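Local atomic coordinates of carboxylesterase (Est-2) (Archaeoglobus fulgidus, PDB entry 5FRD), a protein that probably hydrolyses carboxylic esters as a thermophilic alpha/beta-hydrolase, and binds coenzyme A in the vicinity of its active site. Residues P191-V196 and E219-P224. Residues are numbered along the deposited sequence; the frame is centred on the assembly and turned at random. Where two conformers were deposited one is given.
Sequences PTLVIV and ELVVIP
Leu193 reaches across to the neighbouring strand with its CD1 branch, which meets CG2 of Val221 at 3.8 Å on the face that also carries Ile195 and Glu219. With CG anti to the backbone N (chi1 179°), the side chain carries CD1 out to the neighbouring strand, near CB of Glu219 too. Further along this face, CG2 of Ile195 meets CD1 of Ile223 at 3.9 Å, the two chains again crossing at a slant. Leu193, paired with Glu219, thus leans on Val221, and Ile195, paired with Val221, on Ile223: each reaches two residues beyond its partner. Helix 235-249 covers this side through Phe245 over Leu193 and Phe238 over Ile195. The pairing is a worked case of the right-handed beta-alpha-beta crossover of the alpha/beta-hydrolase fold: strand 192-197 leads through helix 205-214 to strand 218-223, the outermost parallel strand of the sheet. Five backbone hydrogen bonds join the strands, whose short axes run parallel with a twist of 19°. Val194 turns both its N and its O to strand 218-223, N giving to Glu219 O (2.8 Å) and O accepting from Val221 N (2.8 Å); Val196 repeats the pattern with Val221 O and Ile223 N. On the helix 205-214 face, CD1 of Leu220 lies 3.6 Å from the carbonyl O of Val194 and also packs on CG1 of Val194, while His208 touches Val194 and Val196. Val196 and Val222 stand next to each other with their branches directed alike, CG1 of Val196 4.1 Å from CG2 of Val222. Val196 also touches residues of what is probably the Ser-His-Asp catalytic triad.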
ATOM      1  N   PRO A 191      -4.062  16.156   4.989  1.00 16.90           N
ATOM      2  CA  PRO A 191      -3.984  15.368   6.210  1.00 17.43           C
ATOM      3  C   PRO A 191      -3.407  13.994   5.907  1.00 16.66           C
ATOM      4  O   PRO A 191      -3.729  13.387   4.879  1.00 16.40           O
ATOM      5  CB  PRO A 191      -5.427  15.273   6.683  1.00 18.50           C
ATOM      6  CG  PRO A 191      -6.097  16.458   6.045  1.00 21.46           C
ATOM      7  CD  PRO A 191      -5.446  16.608   4.730  1.00 17.22           C
ATOM      8  N   THR A 192      -2.598  13.488   6.818  1.00 17.26           N
ATOM      9  CA  THR A 192      -1.891  12.238   6.634  1.00 14.39           C
ATOM     10  C   THR A 192      -2.009  11.416   7.911  1.00 16.65           C
ATOM     11  O   THR A 192      -1.873  11.934   9.019  1.00 18.72           O
ATOM     12  CB  THR A 192      -0.438  12.510   6.224  1.00 17.08           C
ATOM     13  OG1 THR A 192      -0.391  13.207   4.953  1.00 19.47           O
ATOM     14  CG2 THR A 192       0.336  11.253   6.007  1.00 19.19           C
ATOM     15  N   LEU A 193      -2.242  10.129   7.735  1.00 14.83           N
ATOM     16  CA  LEU A 193      -2.214   9.146   8.819  1.00 15.23           C
ATOM     17  C   LEU A 193      -1.103   8.189   8.498  1.00 14.23           C
ATOM     18  O   LEU A 193      -0.994   7.705   7.355  1.00 14.98           O
ATOM     19  CB  LEU A 193      -3.542   8.416   8.926  1.00 14.80           C
ATOM     20  CG  LEU A 193      -3.641   7.337  10.007  1.00 16.49           C
ATOM     21  CD1 LEU A 193      -3.519   7.964  11.387  1.00 20.92           C
ATOM     22  CD2 LEU A 193      -4.946   6.610   9.869  1.00 15.79           C
ATOM     23  N   VAL A 194      -0.223   7.948   9.474  1.00 14.31           N
ATOM     24  CA  VAL A 194       0.947   7.086   9.267  1.00 14.07           C
ATOM     25  C   VAL A 194       0.774   5.909  10.210  1.00 14.77           C
ATOM     26  O   VAL A 194       0.605   6.119  11.427  1.00 15.48           O
ATOM     27  CB  VAL A 194       2.257   7.846   9.546  1.00 14.97           C
ATOM     28  CG1 VAL A 194       3.466   6.983   9.323  1.00 15.75           C
ATOM     29  CG2 VAL A 194       2.346   9.130   8.705  1.00 16.28           C
ATOM     30  N   ILE A 195       0.725   4.690   9.679  1.00 12.91           N
ATOM     31  CA  ILE A 195       0.422   3.510  10.457  1.00 13.53           C
ATOM     32  C   ILE A 195       1.527   2.490  10.282  1.00 14.23           C
ATOM     33  O   ILE A 195       1.924   2.199   9.140  1.00 14.44           O
ATOM     34  CB  ILE A 195      -0.913   2.849  10.046  1.00 15.71           C
ATOM     35  CG1 ILE A 195      -2.100   3.813  10.182  1.00 19.62           C
ATOM     36  CG2 ILE A 195      -1.174   1.592  10.852  1.00 17.86           C
ATOM     37  CD1 ILE A 195      -3.437   3.275   9.650  1.00 21.64           C
ATOM     38  N   VAL A 196       2.011   1.904  11.386  1.00 13.97           N
ATOM     39  CA  VAL A 196       2.997   0.844  11.305  1.00 15.40           C
ATOM     40  C   VAL A 196       2.718  -0.146  12.414  1.00 15.06           C
ATOM     41  O   VAL A 196       2.292   0.241  13.499  1.00 15.16           O
ATOM     42  CB  VAL A 196       4.441   1.414  11.367  1.00 14.68           C
ATOM     43  CG1 VAL A 196       4.696   2.149  12.669  1.00 18.57           C
ATOM     44  CG2 VAL A 196       5.495   0.350  11.133  1.00 15.75           C
ATOM     45  N   GLU A 219      -0.582  12.273  11.750  1.00 16.36           N
ATOM     46  CA  GLU A 219      -0.724  11.584  13.019  0.70 15.01           C
ATOM     47  C   GLU A 219      -0.082  10.215  12.842  1.00 16.84           C
ATOM     48  O   GLU A 219      -0.213   9.608  11.774  1.00 17.41           O
ATOM     49  CB  GLU A 219      -2.154  11.395  13.366  0.70 18.99           C
ATOM     50  CG  GLU A 219      -2.891  12.567  13.931  0.70 20.34           C
ATOM     51  CD  GLU A 219      -4.369  12.317  13.986  0.70 28.16           C
ATOM     52  OE1 GLU A 219      -4.989  12.383  12.901  0.70 43.99           O
ATOM     53  OE2 GLU A 219      -4.901  12.015  15.073  0.70 33.33           O
ATOM     54  N   LEU A 220       0.615   9.734  13.868  1.00 15.44           N
ATOM     55  CA  LEU A 220       1.284   8.441  13.850  1.00 14.69           C
ATOM     56  C   LEU A 220       0.551   7.481  14.744  1.00 15.08           C
ATOM     57  O   LEU A 220       0.251   7.819  15.895  1.00 16.22           O
ATOM     58  CB  LEU A 220       2.714   8.613  14.313  1.00 15.60           C
ATOM     59  CG  LEU A 220       3.535   7.345  14.491  1.00 16.22           C
ATOM     60  CD1 LEU A 220       3.758   6.622  13.161  1.00 16.97           C
ATOM     61  CD2 LEU A 220       4.869   7.706  15.128  1.00 19.18           C
ATOM     62  N   VAL A 221       0.266   6.272  14.249  1.00 13.77           N
ATOM     63  CA  VAL A 221      -0.366   5.202  14.995  1.00 14.69           C
ATOM     64  C   VAL A 221       0.481   3.963  14.850  1.00 16.47           C
ATOM     65  O   VAL A 221       0.639   3.423  13.739  1.00 16.30           O
ATOM     66  CB  VAL A 221      -1.794   4.919  14.486  1.00 17.47           C
ATOM     67  CG1 VAL A 221      -2.409   3.745  15.227  1.00 19.63           C
ATOM     68  CG2 VAL A 221      -2.660   6.161  14.676  1.00 19.93           C
ATOM     69  N   VAL A 222       1.047   3.519  15.954  1.00 13.87           N
ATOM     70  CA  VAL A 222       1.796   2.287  16.023  1.00 13.66           C
ATOM     71  C   VAL A 222       0.831   1.265  16.604  1.00 14.66           C
ATOM     72  O   VAL A 222       0.228   1.491  17.658  1.00 15.89           O
ATOM     73  CB  VAL A 222       3.049   2.436  16.911  1.00 14.80           C
ATOM     74  CG1 VAL A 222       3.815   1.126  17.004  1.00 15.49           C
ATOM     75  CG2 VAL A 222       3.924   3.566  16.390  1.00 17.12           C
ATOM     76  N   ILE A 223       0.686   0.126  15.925  1.00 13.71           N
ATOM     77  CA  ILE A 223      -0.269  -0.911  16.341  0.70 14.64           C
ATOM     78  C   ILE A 223       0.465  -2.065  16.983  1.00 17.12           C
ATOM     79  O   ILE A 223       1.230  -2.774  16.341  1.00 16.39           O
ATOM     80  CB  ILE A 223      -1.130  -1.399  15.160  0.70 14.54           C
ATOM     81  CG1 ILE A 223      -1.921  -0.183  14.649  0.70 15.30           C
ATOM     82  CG2 ILE A 223      -2.055  -2.550  15.594  0.70 16.61           C
ATOM     83  CD1 ILE A 223      -2.976  -0.431  13.605  0.70 19.00           C
ATOM     84  N   PRO A 224       0.225  -2.280  18.289  1.00 18.44           N
ATOM     85  CA  PRO A 224       0.907  -3.397  18.935  1.00 21.22           C
ATOM     86  C   PRO A 224       0.544  -4.783  18.412  1.00 18.97           C
ATOM     87  O   PRO A 224      -0.580  -4.983  17.971  1.00 19.73           O
ATOM     88  CB  PRO A 224       0.457  -3.267  20.402  1.00 26.13           C
ATOM     89  CG  PRO A 224      -0.043  -1.894  20.561  1.00 30.29           C
ATOM     90  CD  PRO A 224      -0.585  -1.483  19.236  1.00 22.20           C
TER